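Local coordinates for protein mannitol dehydrogenase (Pseudomonas fluorescens, PDB 1LJ8) that probably catalyses the NAD-dependent interconversion of mannitol and fructose, as a long-chain dehydrogenase that binds NAD, at residues Ala40-Tyr45 with Thr185-Asp190; Gln27-Ile32 with Pro275-Val280; Leu56-Cys61 with Ile124-Leu129. All coordinates share one frame; numbering follows the deposited sequence.

From the N terminus, the chain lays down strand 27-32, the turn into helix 42-50 and the run into strand 59-64, opening contacts 2, 1 and 3 in that order. They close in a different order: 124-129 returns first and completes contact 3, 185-190 then completes contact 1, and 275-280 completes contact 2. Contact 3 is therefore nested inside contact 1, and contact 1 inside contact 2. All three reach one sheet of the Rossmann domain, where strands 185-188, 126-129, 27-32 and 59-64 lie side by side. Contact 1 brings in helix 42-50 near NAD, contact 2 the late loop, and contact 3 the segments entering two strands.

Contact 1. Residues Ala40-Tyr45 with Thr185-Asp190. With NAD (nicotinamide-adenine-dinucleotide), chain B.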
loop_
_atom_site.group_PDB
_atom_site.type_symbol
_atom_site.label_atom_id
_atom_site.label_comp_id
_atom_site.label_asym_id
_atom_site.label_seq_id
_atom_site.Cartn_x
_atom_site.Cartn_y
_atom_site.Cartn_z
ATOM N N ALA A 40 -8.435 -6.590 -4.486
ATOM C CA ALA A 40 -8.804 -5.882 -5.733
ATOM C C ALA A 40 -7.772 -6.044 -6.832
ATOM O O ALA A 40 -8.058 -5.709 -8.006
ATOM C CB ALA A 40 -8.950 -4.368 -5.435
ATOM N N HIS A 41 -6.603 -6.552 -6.473
ATOM C CA HIS A 41 -5.489 -6.617 -7.419
ATOM C C HIS A 41 -4.960 -8.025 -7.608
ATOM O O HIS A 41 -5.327 -8.668 -8.573
ATOM C CB HIS A 41 -4.404 -5.626 -6.923
ATOM C CG HIS A 41 -3.259 -5.426 -7.869
ATOM N ND1 HIS A 41 -2.104 -6.167 -7.790
ATOM C CD2 HIS A 41 -3.098 -4.562 -8.912
ATOM C CE1 HIS A 41 -1.268 -5.774 -8.747
ATOM N NE2 HIS A 41 -1.855 -4.807 -9.446
ATOM N N GLN A 42 -4.136 -8.544 -6.701
ATOM C CA GLN A 42 -3.646 -9.912 -6.928
ATOM C C GLN A 42 -4.744 -10.971 -6.955
ATOM O O GLN A 42 -4.719 -11.879 -7.811
ATOM C CB GLN A 42 -2.619 -10.337 -5.852
ATOM C CG GLN A 42 -1.396 -9.392 -5.730
ATOM C CD GLN A 42 -1.606 -8.376 -4.620
ATOM O OE1 GLN A 42 -1.668 -8.746 -3.438
ATOM N NE2 GLN A 42 -1.740 -7.095 -4.987
ATOM N N ALA A 43 -5.705 -10.912 -6.024
ATOM C CA ALA A 43 -6.760 -11.942 -6.050
ATOM C C ALA A 43 -7.640 -11.755 -7.312
ATOM O O ALA A 43 -8.159 -12.728 -7.886
ATOM C CB ALA A 43 -7.635 -11.856 -4.774
ATOM N N TYR A 44 -7.804 -10.499 -7.717
ATOM C CA TYR A 44 -8.577 -10.175 -8.924
ATOM C C TYR A 44 -7.927 -10.847 -10.173
ATOM O O TYR A 44 -8.593 -11.548 -10.939
ATOM C CB TYR A 44 -8.580 -8.657 -9.092
ATOM C CG TYR A 44 -9.057 -8.163 -10.445
ATOM C CD1 TYR A 44 -10.412 -8.182 -10.781
ATOM C CD2 TYR A 44 -8.139 -7.709 -11.384
ATOM C CE1 TYR A 44 -10.839 -7.749 -12.062
ATOM C CE2 TYR A 44 -8.555 -7.273 -12.660
ATOM C CZ TYR A 44 -9.910 -7.306 -12.972
ATOM O OH TYR A 44 -10.327 -6.866 -14.218
ATOM N N TYR A 45 -6.628 -10.625 -10.394
ATOM C CA TYR A 45 -5.984 -11.231 -11.576
ATOM C C TYR A 45 -5.951 -12.750 -11.495
ATOM O O TYR A 45 -6.095 -13.434 -12.490
ATOM C CB TYR A 45 -4.555 -10.721 -11.731
ATOM C CG TYR A 45 -4.434 -9.319 -12.304
ATOM C CD1 TYR A 45 -3.995 -8.255 -11.514
ATOM C CD2 TYR A 45 -4.659 -9.088 -13.674
ATOM C CE1 TYR A 45 -3.771 -6.991 -12.054
ATOM C CE2 TYR A 45 -4.416 -7.845 -14.231
ATOM C CZ TYR A 45 -3.973 -6.793 -13.414
ATOM O OH TYR A 45 -3.719 -5.552 -13.946
ATOM N N THR A 185 8.943 -18.045 -3.642
ATOM C CA THR A 185 9.327 -16.693 -4.027
ATOM C C THR A 185 8.601 -15.791 -3.016
ATOM O O THR A 185 7.488 -16.124 -2.561
ATOM C CB THR A 185 8.758 -16.346 -5.439
ATOM O OG1 THR A 185 9.351 -17.203 -6.420
ATOM C CG2 THR A 185 9.025 -14.886 -5.804
ATOM N N VAL A 186 9.217 -14.689 -2.629
ATOM C CA VAL A 186 8.555 -13.707 -1.756
ATOM C C VAL A 186 8.251 -12.525 -2.687
ATOM O O VAL A 186 9.156 -11.889 -3.254
ATOM C CB VAL A 186 9.412 -13.241 -0.590
ATOM C CG1 VAL A 186 8.551 -12.303 0.320
ATOM C CG2 VAL A 186 9.803 -14.446 0.267
HETATM N N MSE A 187 6.955 -12.261 -2.833
HETATM C CA MSE A 187 6.450 -11.265 -3.780
HETATM C C MSE A 187 5.801 -10.066 -3.115
HETATM O O MSE A 187 4.623 -10.110 -2.778
HETATM C CB MSE A 187 5.445 -12.006 -4.714
HETATM C CG MSE A 187 5.037 -11.219 -5.959
HETATM SE SE MSE A 187 3.710 -12.155 -7.041
HETATM C CE MSE A 187 2.088 -11.933 -5.952
ATOM N N SER A 188 6.539 -8.959 -2.990
ATOM C CA SER A 188 5.994 -7.750 -2.345
ATOM C C SER A 188 5.029 -7.025 -3.281
ATOM O O SER A 188 5.338 -6.820 -4.453
ATOM C CB SER A 188 7.122 -6.748 -2.022
ATOM O OG SER A 188 6.529 -5.564 -1.465
ATOM N N CYS A 189 3.879 -6.642 -2.750
ATOM C CA CYS A 189 2.902 -5.868 -3.529
ATOM C C CYS A 189 2.635 -4.564 -2.775
ATOM O O CYS A 189 1.538 -3.990 -2.857
ATOM C CB CYS A 189 1.594 -6.663 -3.707
ATOM S SG CYS A 189 1.866 -8.151 -4.675
ATOM N N ASP A 190 3.636 -4.084 -2.035
ATOM C CA ASP A 190 3.497 -2.804 -1.334
ATOM C C ASP A 190 4.113 -1.631 -2.103
ATOM O O ASP A 190 4.944 -1.820 -2.991
ATOM C CB ASP A 190 4.142 -2.884 0.071
ATOM C CG ASP A 190 3.285 -3.710 1.053
ATOM O OD1 ASP A 190 2.146 -3.240 1.329
ATOM O OD2 ASP A 190 3.765 -4.787 1.558
HETATM P PA NAD B . -5.830 -2.401 4.541
HETATM O O1A NAD B . -5.827 -1.500 5.664
HETATM O O2A NAD B . -7.079 -2.896 3.897
HETATM O O5B NAD B . -5.016 -3.728 4.897
HETATM C C5B NAD B . -3.651 -3.624 5.407
HETATM C C4B NAD B . -3.360 -5.103 5.731
HETATM O O4B NAD B . -1.956 -5.161 6.219
HETATM C C3B NAD B . -4.152 -5.712 6.942
HETATM O O3B NAD B . -4.376 -7.097 6.619
HETATM C C2B NAD B . -3.194 -5.505 8.124
HETATM O O2B NAD B . -3.446 -6.389 9.209
HETATM C C1B NAD B . -1.864 -5.830 7.471
HETATM N N9A NAD B . -0.709 -5.325 8.143
HETATM C C8A NAD B . -0.415 -4.069 8.636
HETATM N N7A NAD B . 0.790 -4.002 9.156
HETATM C C5A NAD B . 1.300 -5.281 8.989
HETATM C C6A NAD B . 2.557 -5.783 9.344
HETATM N N6A NAD B . 3.543 -5.091 9.916
HETATM N N1A NAD B . 2.816 -7.121 9.080
HETATM C C2A NAD B . 1.864 -7.939 8.473
HETATM N N3A NAD B . 0.618 -7.456 8.093
HETATM C C4A NAD B . 0.391 -6.108 8.384
HETATM O O3 NAD B . -4.905 -1.716 3.447
HETATM P PN NAD B . -4.870 -1.854 1.846
HETATM O O1N NAD B . -5.701 -0.799 1.258
HETATM O O2N NAD B . -5.199 -3.245 1.522
HETATM O O5D NAD B . -3.376 -1.477 1.508
HETATM C C5D NAD B . -2.362 -2.368 1.952
HETATM C C4D NAD B . -1.160 -2.011 1.193
HETATM O O4D NAD B . -1.225 -2.347 -0.208
HETATM C C3D NAD B . -0.662 -0.521 1.240
HETATM O O3D NAD B . -0.021 -0.201 2.470
HETATM C C2D NAD B . 0.184 -0.396 -0.012
HETATM O O2D NAD B . 1.535 -0.761 0.236
HETATM C C1D NAD B . -0.512 -1.361 -1.006
HETATM N N1N NAD B . -1.419 -0.700 -1.964
HETATM C C2N NAD B . -2.694 -0.192 -1.653
HETATM C C3N NAD B . -3.375 0.478 -2.636
HETATM C C7N NAD B . -4.756 1.073 -2.300
HETATM O O7N NAD B . -5.253 1.843 -3.134
HETATM N N7N NAD B . -5.341 0.837 -1.145
HETATM C C4N NAD B . -2.784 0.681 -3.976
HETATM C C5N NAD B . -1.502 0.114 -4.249
HETATM C C6N NAD B . -0.786 -0.592 -3.241
#
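The C189 side chain lies across one face of the Q42 amide. SG sits almost straight above the amide carbon, with C189 SG 3.5 Å from Q42 CD, while C189 CB stands 3.6 Å from Q42 NE2, so the CB-SG bond runs nearly parallel to the amide plane. The bend at chi2 (96°) brings the amide alongside C189, and chi3 (66°) turns its face to the sulfur. M187, a selenomethionine in this crystal, adds a looser touch beside it, its CE 4.3 Å from Q42 CG.

The edges of the amide are held by polar partners. Q42 NE2 donates to H41 ND1 at 3.0 Å in a fairly straight bond (164°); the acceptor lies in the amide plane, whereas the donor is tilted from the imidazole plane. At the other corner Q42 OE1 is hydrogen-bonded to H38 ND1. H41 is the N-cap of helix 42-50, at the break after helix 36-40, and its NE2 is bonded to Q263 O.

C189 and the NAD-binding D190, both in the NAD pocket, follow the end of strand 185-188 of the Rossmann domain. In an ST turn, D190 N bonds to S188 OG at 3.3 Å, and D190 OD1 accepts a hydrogen bond of 2.8 Å from NAD O2D, a hydroxyl of the nicotinamide ribose. The carboxylate is gripped by neighbours: OD1 is bonded to T132 N, and OD2 to I131 N and the Y136 hydroxyl. C189 O approaches the same ribose, 3.8 Å from NAD C1D.

Chemically, this is a buried polar amide whose oxygen and nitrogen both have partners, leaving a face for sulfur to pack on. With ND1 accepting and NE2 facing a carbonyl, H41 is consistent with a neutral imidazole protonated on NE2.

Contact 2. Residues Gln27-Ile32 with Pro275-Val280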
loop_
_atom_site.group_PDB
_atom_site.type_symbol
_atom_site.label_atom_id
_atom_site.label_comp_id
_atom_site.label_asym_id
_atom_site.label_seq_id
_atom_site.Cartn_x
_atom_site.Cartn_y
_atom_site.Cartn_z
ATOM N N GLN A 27 -4.432 -24.575 -3.342
ATOM C CA GLN A 27 -3.602 -23.409 -2.999
ATOM C C GLN A 27 -2.180 -23.430 -3.487
ATOM O O GLN A 27 -1.514 -24.468 -3.465
ATOM C CB GLN A 27 -3.586 -23.224 -1.481
ATOM C CG GLN A 27 -4.972 -22.877 -0.909
ATOM C CD GLN A 27 -5.031 -23.029 0.581
ATOM O OE1 GLN A 27 -4.052 -23.442 1.212
ATOM N NE2 GLN A 27 -6.170 -22.714 1.160
ATOM N N GLY A 28 -1.717 -22.254 -3.923
ATOM C CA GLY A 28 -0.341 -22.120 -4.363
ATOM C C GLY A 28 0.295 -20.838 -3.861
ATOM O O GLY A 28 1.526 -20.661 -3.961
ATOM N N ILE A 29 -0.536 -19.921 -3.363
ATOM C CA ILE A 29 -0.028 -18.650 -2.841
ATOM C C ILE A 29 -0.493 -18.454 -1.408
ATOM O O ILE A 29 -1.666 -18.735 -1.108
ATOM C CB ILE A 29 -0.601 -17.472 -3.685
ATOM C CG1 ILE A 29 -0.129 -17.609 -5.144
ATOM C CG2 ILE A 29 -0.245 -16.097 -3.057
ATOM C CD1 ILE A 29 -0.966 -16.700 -6.121
ATOM N N ALA A 30 0.421 -18.013 -0.531
ATOM C CA ALA A 30 0.042 -17.630 0.831
ATOM C C ALA A 30 0.233 -16.098 0.843
ATOM O O ALA A 30 1.355 -15.586 0.609
ATOM C CB ALA A 30 0.934 -18.277 1.891
ATOM N N HIS A 31 -0.858 -15.376 1.113
ATOM C CA HIS A 31 -0.774 -13.918 1.121
ATOM C C HIS A 31 -0.835 -13.300 2.493
ATOM O O HIS A 31 -1.842 -13.446 3.194
ATOM C CB HIS A 31 -1.906 -13.275 0.326
ATOM C CG HIS A 31 -1.734 -11.796 0.215
ATOM N ND1 HIS A 31 -0.799 -11.236 -0.631
ATOM C CD2 HIS A 31 -2.236 -10.775 0.962
ATOM C CE1 HIS A 31 -0.736 -9.930 -0.405
ATOM N NE2 HIS A 31 -1.593 -9.626 0.562
ATOM N N ILE A 32 0.224 -12.588 2.867
ATOM C CA ILE A 32 0.236 -11.955 4.180
ATOM C C ILE A 32 -0.293 -10.520 4.091
ATOM O O ILE A 32 0.270 -9.655 3.381
ATOM C CB ILE A 32 1.645 -11.947 4.784
ATOM C CG1 ILE A 32 2.188 -13.393 4.813
ATOM C CG2 ILE A 32 1.585 -11.345 6.237
ATOM C CD1 ILE A 32 3.643 -13.485 5.378
ATOM N N PRO A 275 1.605 -18.350 -11.422
ATOM C CA PRO A 275 0.439 -18.484 -12.323
ATOM C C PRO A 275 0.816 -17.766 -13.640
ATOM O O PRO A 275 1.622 -16.809 -13.638
ATOM C CB PRO A 275 -0.676 -17.689 -11.619
ATOM C CG PRO A 275 -0.214 -17.626 -10.116
ATOM C CD PRO A 275 1.307 -17.551 -10.221
ATOM N N ALA A 276 0.188 -18.184 -14.740
ATOM C CA ALA A 276 0.376 -17.551 -16.055
ATOM C C ALA A 276 -0.425 -16.221 -16.121
ATOM O O ALA A 276 -1.302 -16.028 -16.978
ATOM C CB ALA A 276 -0.103 -18.528 -17.156
ATOM N N TRP A 277 -0.124 -15.304 -15.213
ATOM C CA TRP A 277 -0.841 -14.020 -15.137
ATOM C C TRP A 277 -0.773 -13.196 -16.432
ATOM O O TRP A 277 -1.630 -12.338 -16.672
ATOM C CB TRP A 277 -0.270 -13.171 -13.981
ATOM C CG TRP A 277 -0.667 -13.638 -12.577
ATOM C CD1 TRP A 277 -1.942 -13.890 -12.096
ATOM C CD2 TRP A 277 0.218 -13.778 -11.450
ATOM N NE1 TRP A 277 -1.876 -14.174 -10.722
ATOM C CE2 TRP A 277 -0.572 -14.107 -10.318
ATOM C CE3 TRP A 277 1.613 -13.654 -11.294
ATOM C CZ2 TRP A 277 -0.014 -14.322 -9.039
ATOM C CZ3 TRP A 277 2.164 -13.869 -10.023
ATOM C CH2 TRP A 277 1.345 -14.203 -8.918
ATOM N N GLU A 278 0.234 -13.447 -17.267
ATOM C CA GLU A 278 0.309 -12.632 -18.486
ATOM C C GLU A 278 -0.889 -12.900 -19.390
ATOM O O GLU A 278 -1.197 -12.062 -20.241
ATOM C CB GLU A 278 1.626 -12.863 -19.283
ATOM C CG GLU A 278 1.898 -14.306 -19.707
ATOM C CD GLU A 278 2.706 -15.091 -18.638
ATOM O OE1 GLU A 278 2.133 -15.413 -17.570
ATOM O OE2 GLU A 278 3.936 -15.350 -18.876
ATOM N N LYS A 279 -1.544 -14.051 -19.230
ATOM C CA LYS A 279 -2.701 -14.371 -20.059
ATOM C C LYS A 279 -3.893 -13.484 -19.688
ATOM O O LYS A 279 -4.880 -13.407 -20.451
ATOM C CB LYS A 279 -3.079 -15.851 -19.908
ATOM C CG LYS A 279 -2.059 -16.806 -20.580
ATOM C CD LYS A 279 -2.341 -18.285 -20.390
ATOM C CE LYS A 279 -1.199 -19.132 -21.037
ATOM N NZ LYS A 279 -1.337 -20.579 -20.768
ATOM N N VAL A 280 -3.826 -12.809 -18.532
ATOM C CA VAL A 280 -4.922 -11.914 -18.154
ATOM C C VAL A 280 -4.494 -10.480 -17.916
ATOM O O VAL A 280 -5.080 -9.771 -17.081
ATOM C CB VAL A 280 -5.718 -12.424 -16.930
ATOM C CG1 VAL A 280 -6.533 -13.692 -17.362
ATOM C CG2 VAL A 280 -4.748 -12.742 -15.752
#
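I29 meets P275 and W277 through a single methyl, CD1, and the contact between the segments is wholly apolar. I29 CD1 lies 3.9 Å from W277 CZ2, at an oblique approach to the indole, and 4.2 Å from P275 CG. With chi2 near 165° the isoleucine chain is extended, which carries this methyl out from its strand to the two rings. Those rings also pack on each other: P275 CG stands over one face of the W277 indole, toward its rim.

Hydrogen bonding shapes the loop that presents the rings. A276 is the centre of an inverse gamma turn, closed by a weak bond from W277 N to P275 O. The short 3-10 segment follows, with K279 N bonded to A276 O at 3.0 Å and V280 N to W277 O at 2.9 Å. The indole has a polar tie of its own, from W277 NE1 to T46 OG1.

This loop between strands 263-266 and 283-284 reaches back to strand 27-32, which runs between strands 126-129 and 59-64 in the sheet. Helix 42-50 flanks the contact, P275 touching its L49 and W277 its Y45, while M187 of strand 185-188 packs on the indole as well.

Contact 3. Residues Leu56-Cys61 with Ile124-Leu129; sequences LDWSIC and IRIVSL
R125 folds onto W58 and D57 through a bend at chi3 (-80°), which lays its guanidinium over the indole while the carbon part of the chain crosses the far end of the same ring. D57 CG sits between its own backbone N and carbonyl carbon (chi1 61°), a setting that brings the carboxylate to R125. R125 CB is 3.7 Å from W58 CH2. The two planes are stacked, 27° apart, and R125 CZ stands 3.9 Å from the centroid of the W58 six-membered ring, a cation-pi contact over the face. Of the arginine's atoms, NH1 comes nearest the indole, R125 NH1 lying 3.3 Å from W58 CZ2.

The guanidinium edge is turned to D57. R125 NH1 makes a salt bridge of 3.2 Å to D57 OD2; the oxygen lies near the guanidinium plane, but the nitrogen comes from above the carboxylate. R125 NH2 adds a weak bond of 2.8 Å to D57 O, and NE is taken by E123 O. With an alanine here, the D57 carboxylate would probably lose its charged mate, and one face of the W58 indole its cationic cover.

I126 CD1 packs 3.7 Å from W58 CZ3, and P275 lies on the indole face opposite R125. The contact joins the starts of two parallel strands of the Rossmann-domain sheet, 59-64 and 126-129, between which strand 27-32 runs. D57 probably offsets part of the arginine's charge, so one cation is shared between ion pair and cation-pi contact.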
loop_
_atom_site.group_PDB
_atom_site.type_symbol
_atom_site.label_atom_id
_atom_site.label_comp_id
_atom_site.label_asym_id
_atom_site.label_seq_id
_atom_site.Cartn_x
_atom_site.Cartn_y
_atom_site.Cartn_z
ATOM N N LEU A 56 -5.843 -23.241 -11.698
ATOM C CA LEU A 56 -6.742 -23.555 -10.592
ATOM C C LEU A 56 -5.957 -24.053 -9.383
ATOM O O LEU A 56 -6.521 -24.203 -8.280
ATOM C CB LEU A 56 -7.759 -24.616 -10.995
ATOM C CG LEU A 56 -8.630 -24.284 -12.207
ATOM C CD1 LEU A 56 -9.641 -25.406 -12.456
ATOM C CD2 LEU A 56 -9.374 -23.033 -11.964
ATOM N N ASP A 57 -4.660 -24.290 -9.588
ATOM C CA ASP A 57 -3.795 -24.741 -8.517
ATOM C C ASP A 57 -3.042 -23.574 -7.873
ATOM O O ASP A 57 -2.072 -23.771 -7.103
ATOM C CB ASP A 57 -2.815 -25.799 -9.032
ATOM C CG ASP A 57 -1.907 -25.289 -10.119
ATOM O OD1 ASP A 57 -2.387 -24.603 -11.062
ATOM O OD2 ASP A 57 -0.704 -25.613 -10.036
ATOM N N TRP A 58 -3.524 -22.364 -8.156
ATOM C CA TRP A 58 -2.901 -21.153 -7.597
ATOM C C TRP A 58 -3.855 -20.361 -6.693
ATOM O O TRP A 58 -3.824 -19.126 -6.631
ATOM C CB TRP A 58 -2.370 -20.261 -8.728
ATOM C CG TRP A 58 -1.114 -20.865 -9.346
ATOM C CD1 TRP A 58 -1.011 -21.513 -10.560
ATOM C CD2 TRP A 58 0.199 -20.824 -8.804
ATOM N NE1 TRP A 58 0.314 -21.869 -10.796
ATOM C CE2 TRP A 58 1.071 -21.449 -9.738
ATOM C CE3 TRP A 58 0.739 -20.311 -7.616
ATOM C CZ2 TRP A 58 2.473 -21.571 -9.519
ATOM C CZ3 TRP A 58 2.136 -20.433 -7.393
ATOM C CH2 TRP A 58 2.988 -21.063 -8.354
ATOM N N SER A 59 -4.717 -21.097 -5.995
ATOM C CA SER A 59 -5.616 -20.456 -5.037
ATOM C C SER A 59 -4.795 -19.793 -3.942
ATOM O O SER A 59 -3.667 -20.180 -3.658
ATOM C CB SER A 59 -6.531 -21.505 -4.378
ATOM O OG SER A 59 -7.506 -20.865 -3.540
ATOM N N ILE A 60 -5.387 -18.787 -3.306
ATOM C CA ILE A 60 -4.711 -18.041 -2.256
ATOM C C ILE A 60 -5.178 -18.416 -0.848
ATOM O O ILE A 60 -6.385 -18.532 -0.582
ATOM C CB ILE A 60 -4.997 -16.537 -2.456
ATOM C CG1 ILE A 60 -4.375 -16.075 -3.781
ATOM C CG2 ILE A 60 -4.458 -15.685 -1.259
ATOM C CD1 ILE A 60 -5.151 -14.793 -4.361
ATOM N N CYS A 61 -4.214 -18.632 0.046
ATOM C CA CYS A 61 -4.524 -18.846 1.464
ATOM C C CYS A 61 -4.123 -17.518 2.128
ATOM O O CYS A 61 -2.926 -17.139 2.149
ATOM C CB CYS A 61 -3.685 -19.997 2.075
ATOM S SG CYS A 61 -4.188 -20.249 3.835
ATOM N N ILE A 124 2.514 -24.497 -1.555
ATOM C CA ILE A 124 2.661 -23.031 -1.463
ATOM C C ILE A 124 4.000 -22.690 -2.094
ATOM O O ILE A 124 5.072 -23.011 -1.571
ATOM C CB ILE A 124 2.611 -22.540 0.006
ATOM C CG1 ILE A 124 1.230 -22.881 0.581
ATOM C CG2 ILE A 124 2.944 -21.026 0.096
ATOM C CD1 ILE A 124 0.076 -22.173 -0.164
ATOM N N ARG A 125 3.917 -21.988 -3.219
ATOM C CA ARG A 125 5.113 -21.657 -4.021
ATOM C C ARG A 125 5.450 -20.178 -4.083
ATOM O O ARG A 125 6.535 -19.813 -4.550
ATOM C CB ARG A 125 4.943 -22.215 -5.457
ATOM C CG ARG A 125 5.040 -23.766 -5.550
ATOM C CD ARG A 125 4.190 -24.304 -6.720
ATOM N NE ARG A 125 2.795 -24.366 -6.314
ATOM C CZ ARG A 125 1.736 -24.524 -7.114
ATOM N NH1 ARG A 125 1.880 -24.624 -8.429
ATOM N NH2 ARG A 125 0.526 -24.632 -6.572
ATOM N N ILE A 126 4.516 -19.351 -3.614
ATOM C CA ILE A 126 4.745 -17.898 -3.555
ATOM C C ILE A 126 4.150 -17.415 -2.237
ATOM O O ILE A 126 3.021 -17.832 -1.880
ATOM C CB ILE A 126 3.973 -17.142 -4.688
ATOM C CG1 ILE A 126 4.606 -17.436 -6.057
ATOM C CG2 ILE A 126 4.033 -15.607 -4.425
ATOM C CD1 ILE A 126 3.646 -17.065 -7.218
ATOM N N VAL A 127 4.910 -16.599 -1.503
ATOM C CA VAL A 127 4.401 -15.916 -0.287
ATOM C C VAL A 127 4.369 -14.432 -0.748
ATOM O O VAL A 127 5.419 -13.828 -1.012
ATOM C CB VAL A 127 5.347 -16.062 0.942
ATOM C CG1 VAL A 127 4.800 -15.190 2.141
ATOM C CG2 VAL A 127 5.349 -17.543 1.382
ATOM N N SER A 128 3.164 -13.879 -0.884
ATOM C CA SER A 128 3.009 -12.505 -1.307
ATOM C C SER A 128 2.691 -11.607 -0.118
ATOM O O SER A 128 2.191 -12.061 0.931
ATOM C CB SER A 128 1.936 -12.394 -2.388
ATOM O OG SER A 128 0.742 -13.027 -1.965
ATOM N N LEU A 129 2.963 -10.312 -0.299
ATOM C CA LEU A 129 2.792 -9.356 0.777
ATOM C C LEU A 129 2.063 -8.050 0.488
ATOM O O LEU A 129 2.329 -7.408 -0.534
ATOM C CB LEU A 129 4.198 -8.908 1.301
ATOM C CG LEU A 129 5.320 -9.955 1.570
ATOM C CD1 LEU A 129 6.692 -9.251 1.836
ATOM C CD2 LEU A 129 4.887 -10.834 2.780
#